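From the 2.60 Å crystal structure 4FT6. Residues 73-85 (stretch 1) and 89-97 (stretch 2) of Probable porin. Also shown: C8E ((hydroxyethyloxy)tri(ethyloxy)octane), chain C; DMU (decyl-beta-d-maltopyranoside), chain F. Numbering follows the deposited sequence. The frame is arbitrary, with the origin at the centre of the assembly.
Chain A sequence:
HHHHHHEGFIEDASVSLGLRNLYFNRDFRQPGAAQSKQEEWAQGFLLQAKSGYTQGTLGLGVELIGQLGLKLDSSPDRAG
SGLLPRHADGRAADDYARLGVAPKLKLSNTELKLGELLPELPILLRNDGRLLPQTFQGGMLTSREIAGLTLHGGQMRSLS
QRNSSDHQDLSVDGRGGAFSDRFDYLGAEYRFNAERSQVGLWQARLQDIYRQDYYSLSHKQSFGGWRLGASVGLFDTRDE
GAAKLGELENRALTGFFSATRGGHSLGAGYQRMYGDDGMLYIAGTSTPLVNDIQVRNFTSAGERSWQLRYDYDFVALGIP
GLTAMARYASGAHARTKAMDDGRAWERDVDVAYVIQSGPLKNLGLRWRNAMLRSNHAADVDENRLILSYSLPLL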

# COMPACT_ATOMS: atom_id res chain seq x y z
N ASP A 73 22.09 10.52 -3.54
CA ASP A 73 22.21 11.51 -4.60
C ASP A 73 20.92 12.31 -4.76
O ASP A 73 19.83 11.74 -4.87
CB ASP A 73 22.59 10.84 -5.92
CG ASP A 73 22.97 11.84 -7.01
OD1 ASP A 73 22.08 12.23 -7.80
OD2 ASP A 73 24.15 12.23 -7.09
N SER A 74 21.06 13.64 -4.76
CA SER A 74 19.93 14.54 -4.95
C SER A 74 20.41 15.96 -5.22
O SER A 74 21.50 16.36 -4.80
CB SER A 74 19.01 14.54 -3.72
OG SER A 74 17.89 15.39 -3.92
N SER A 75 19.57 16.71 -5.93
CA SER A 75 19.81 18.12 -6.21
C SER A 75 18.46 18.79 -6.04
O SER A 75 17.44 18.21 -6.41
CB SER A 75 20.35 18.29 -7.64
OG SER A 75 20.71 19.64 -7.89
N PRO A 76 18.43 20.01 -5.45
CA PRO A 76 17.14 20.63 -5.09
C PRO A 76 16.18 20.77 -6.28
O PRO A 76 14.96 20.67 -6.08
CB PRO A 76 17.55 22.01 -4.55
CG PRO A 76 18.99 21.82 -4.08
CD PRO A 76 19.58 20.86 -5.09
N ASP A 77 16.71 20.95 -7.49
CA ASP A 77 15.87 21.09 -8.68
C ASP A 77 15.07 19.82 -9.02
O ASP A 77 14.19 19.84 -9.88
CB ASP A 77 16.70 21.51 -9.90
CG ASP A 77 17.84 20.54 -10.19
OD1 ASP A 77 18.61 20.23 -9.26
OD2 ASP A 77 17.97 20.09 -11.35
N ARG A 78 15.35 18.73 -8.32
CA ARG A 78 14.74 17.46 -8.67
C ARG A 78 14.44 16.57 -7.47
O ARG A 78 14.61 15.36 -7.58
CB ARG A 78 15.65 16.71 -9.65
CG ARG A 78 17.08 16.54 -9.17
CD ARG A 78 17.97 15.86 -10.19
NE ARG A 78 19.38 15.97 -9.79
CZ ARG A 78 20.08 15.00 -9.20
NH1 ARG A 78 19.52 13.83 -8.95
NH2 ARG A 78 21.34 15.22 -8.86
N ALA A 79 13.96 17.14 -6.37
CA ALA A 79 13.99 16.46 -5.06
C ALA A 79 12.68 15.92 -4.43
O ALA A 79 12.72 15.24 -3.40
CB ALA A 79 14.75 17.33 -4.03
N GLY A 80 11.52 16.18 -5.01
CA GLY A 80 10.30 15.74 -4.35
C GLY A 80 9.90 14.28 -4.56
O GLY A 80 8.72 13.96 -4.56
N SER A 81 10.88 13.39 -4.72
CA SER A 81 10.58 12.03 -5.18
C SER A 81 9.82 11.17 -4.19
O SER A 81 9.21 10.17 -4.58
CB SER A 81 11.87 11.31 -5.56
OG SER A 81 12.47 10.75 -4.41
N GLY A 82 9.86 11.54 -2.91
CA GLY A 82 9.26 10.73 -1.87
C GLY A 82 10.20 9.74 -1.21
O GLY A 82 9.77 8.97 -0.36
N LEU A 83 11.47 9.74 -1.60
CA LEU A 83 12.47 8.89 -0.94
C LEU A 83 13.00 9.60 0.30
O LEU A 83 13.50 8.96 1.23
CB LEU A 83 13.68 8.62 -1.84
CG LEU A 83 13.51 8.10 -3.25
CD1 LEU A 83 14.84 7.62 -3.80
CD2 LEU A 83 12.49 6.99 -3.26
N LEU A 84 12.91 10.92 0.28
CA LEU A 84 13.52 11.76 1.31
C LEU A 84 12.62 12.94 1.65
O LEU A 84 11.87 13.43 0.80
CB LEU A 84 14.87 12.30 0.82
CG LEU A 84 16.04 11.39 0.43
CD1 LEU A 84 17.09 12.23 -0.27
CD2 LEU A 84 16.64 10.70 1.64
N PRO A 85 12.68 13.39 2.92
CA PRO A 85 12.04 14.65 3.28
C PRO A 85 12.70 15.80 2.53
O PRO A 85 13.84 15.68 2.07
CB PRO A 85 12.30 14.77 4.79
CG PRO A 85 13.44 13.83 5.06
CD PRO A 85 13.30 12.72 4.07
C3 C8E C . 23.77 10.03 -10.30
C4 C8E C . 24.21 8.74 -9.61
C5 C8E C . 23.00 7.88 -9.25
C6 C8E C . 23.16 6.46 -9.79
C7 C8E C . 22.30 5.45 -9.05
C8 C8E C . 22.29 4.10 -9.76
O9 C8E C . 22.31 3.04 -8.83
C10 C8E C . 21.03 2.48 -8.60
C11 C8E C . 21.16 1.10 -7.97
O12 C8E C . 19.90 0.54 -7.69
C13 C8E C . 19.79 -0.78 -8.17
C1 DMU F . 11.85 9.47 16.42
C2 DMU F . 10.68 10.49 16.12
C3 DMU F . 11.16 12.07 16.31
C4 DMU F . 12.67 12.25 15.87
O5 DMU F . 13.45 11.25 16.46
C6 DMU F . 13.16 9.99 15.90
O7 DMU F . 10.25 13.12 15.78
O16 DMU F . 14.24 9.09 16.10
C18 DMU F . 15.55 9.57 15.89
C19 DMU F . 16.61 8.54 16.28
C22 DMU F . 16.22 7.17 15.76
C25 DMU F . 17.09 6.12 16.45
C28 DMU F . 17.87 5.35 15.39
C31 DMU F . 17.20 4.00 15.16
C34 DMU F . 17.35 3.66 13.69
C37 DMU F . 17.60 2.18 13.52
C40 DMU F . 17.44 1.81 12.07
C43 DMU F . 18.27 0.59 11.80
O49 DMU F . 11.49 8.30 15.82
O55 DMU F . 9.36 10.07 16.64
C57 DMU F . 13.10 13.58 16.34
O61 DMU F . 12.94 13.60 17.72
C5 DMU F . 7.87 13.41 15.57
C7 DMU F . 7.67 14.86 15.79
C8 DMU F . 7.94 15.20 17.33
C9 DMU F . 8.06 13.85 18.17
O1 DMU F . 9.17 13.19 17.70
C10 DMU F . 9.02 12.83 16.37
O2 DMU F . 9.09 16.12 17.49
O3 DMU F . 6.72 12.72 15.89
O4 DMU F . 6.45 15.26 15.28
C11 DMU F . 8.20 13.98 19.67
O6 DMU F . 8.40 12.71 20.21
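Stretch 2 (89-97) DGRAADDYA

Stretch 1 is largely irregular: a short 3-10 segment at Pro76 and Asp77 opens a loop that runs through Ala79 and Ser81 to Pro85. Stretch 2 also begins as loop and becomes extended toward its end, where residues 95-97 form the start of a strand. The two backbones approach at two places, with the CA atoms of Pro76 and Arg91 4.5 Å apart and those of Pro85 and Ala93 5.6 Å apart, so that the early part of stretch 2 lies by the 3-10 segment and its middle by the end of stretch 1. Together the contacts bury 497 Å², summed over both sides.

A single backbone hydrogen bond joins the stretches, from Ala93 N to Pro85 O at 3.0 Å; its angle of 167° is close to linear. The same carbonyl receives a CA-H...O contact from Ala92, with Ala92 CA 3.4 Å from Pro85 O. At the other approach, Pro76 CA lies 3.2 Å from Gly90 O in a second, more bent contact of this kind. Gly90 has phi/psi of 101/-4°, a conformation in which a CB would be jammed against the carbonyl oxygen of the preceding residue. The next residue is held locally by its own stretch, as Arg91 N donates to Asp89 OD1 at 2.7 Å.

Among the side chains, Ala92 points toward stretch 1 and meets a mixed surface. Ala92 CB is 3.6 Å from Leu84 CD1, 3.6 Å from Ser74 OG and 4.4 Å from Ala79 CB. Ala79 CB also reaches Gly90 O at 3.6 Å. Arg91, by contrast, directs its CB away, and its side chain is not modelled beyond that atom. Ala93 packs on the proline ring, with its CB 3.5 Å from Pro85 CG, adding an apolar contact beside the backbone hydrogen bond.

Tyr96 has the largest area covered by stretch 1 of any residue in stretch 2. With chi1 at 62° (p), the Tyr96 ring extends back over the end of stretch 1 and presents one face to Pro85; Pro85 CD sits 3.6 Å from the centroid of the Tyr96 ring and 19° off its normal, a CH-pi contact. Leu84 CD2 adds an apolar contact with Tyr96 CE1 at 3.9 Å. Beyond the ring, Tyr96 OH donates a hydrogen bond to Leu83 O at 2.8 Å, so this buried side chain combines apolar packing with a satisfied hydroxyl.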

# COMPACT_ATOMS: atom_id res chain seq x y z
N ASP A 89 13.72 25.24 1.37
CA ASP A 89 14.66 25.71 0.35
C ASP A 89 14.63 24.84 -0.91
O ASP A 89 15.13 25.25 -1.97
CB ASP A 89 16.10 25.81 0.90
CG ASP A 89 16.60 24.50 1.52
OD1 ASP A 89 16.06 23.43 1.20
OD2 ASP A 89 17.54 24.55 2.34
N GLY A 90 14.04 23.65 -0.80
CA GLY A 90 13.98 22.72 -1.91
C GLY A 90 15.01 21.61 -1.82
O GLY A 90 15.03 20.70 -2.66
N ARG A 91 15.88 21.68 -0.81
CA ARG A 91 16.92 20.67 -0.62
C ARG A 91 16.38 19.46 0.12
O ARG A 91 15.68 19.60 1.12
CB ARG A 91 18.12 21.23 0.14
N ALA A 92 16.71 18.27 -0.39
CA ALA A 92 16.48 17.02 0.32
C ALA A 92 17.23 17.01 1.66
O ALA A 92 18.31 17.60 1.80
CB ALA A 92 16.96 15.85 -0.52
N ALA A 93 16.66 16.33 2.65
CA ALA A 93 17.40 16.06 3.87
C ALA A 93 18.51 15.08 3.52
O ALA A 93 18.41 14.33 2.54
CB ALA A 93 16.49 15.48 4.95
N ASP A 94 19.58 15.11 4.30
CA ASP A 94 20.67 14.17 4.07
C ASP A 94 20.31 12.82 4.67
O ASP A 94 20.85 11.79 4.27
CB ASP A 94 21.97 14.71 4.68
CG ASP A 94 22.38 16.03 4.08
OD1 ASP A 94 22.09 16.26 2.89
OD2 ASP A 94 22.99 16.84 4.81
N ASP A 95 19.38 12.84 5.62
CA ASP A 95 18.95 11.63 6.29
C ASP A 95 17.71 11.86 7.15
O ASP A 95 17.30 13.00 7.40
CB ASP A 95 20.08 11.03 7.13
CG ASP A 95 20.49 11.92 8.28
OD1 ASP A 95 20.16 13.12 8.25
OD2 ASP A 95 21.14 11.41 9.22
N TYR A 96 17.10 10.76 7.58
CA TYR A 96 16.01 10.79 8.53
C TYR A 96 15.86 9.42 9.18
O TYR A 96 16.16 8.39 8.58
CB TYR A 96 14.71 11.24 7.88
CG TYR A 96 14.18 10.34 6.76
CD1 TYR A 96 14.92 10.12 5.60
CD2 TYR A 96 12.92 9.75 6.86
CE1 TYR A 96 14.42 9.31 4.58
CE2 TYR A 96 12.42 8.95 5.84
CZ TYR A 96 13.17 8.74 4.71
OH TYR A 96 12.68 7.94 3.70
N ALA A 97 15.41 9.42 10.43
CA ALA A 97 15.32 8.17 11.16
C ALA A 97 14.06 8.18 11.99
O ALA A 97 13.44 9.23 12.21
CB ALA A 97 16.54 7.94 12.03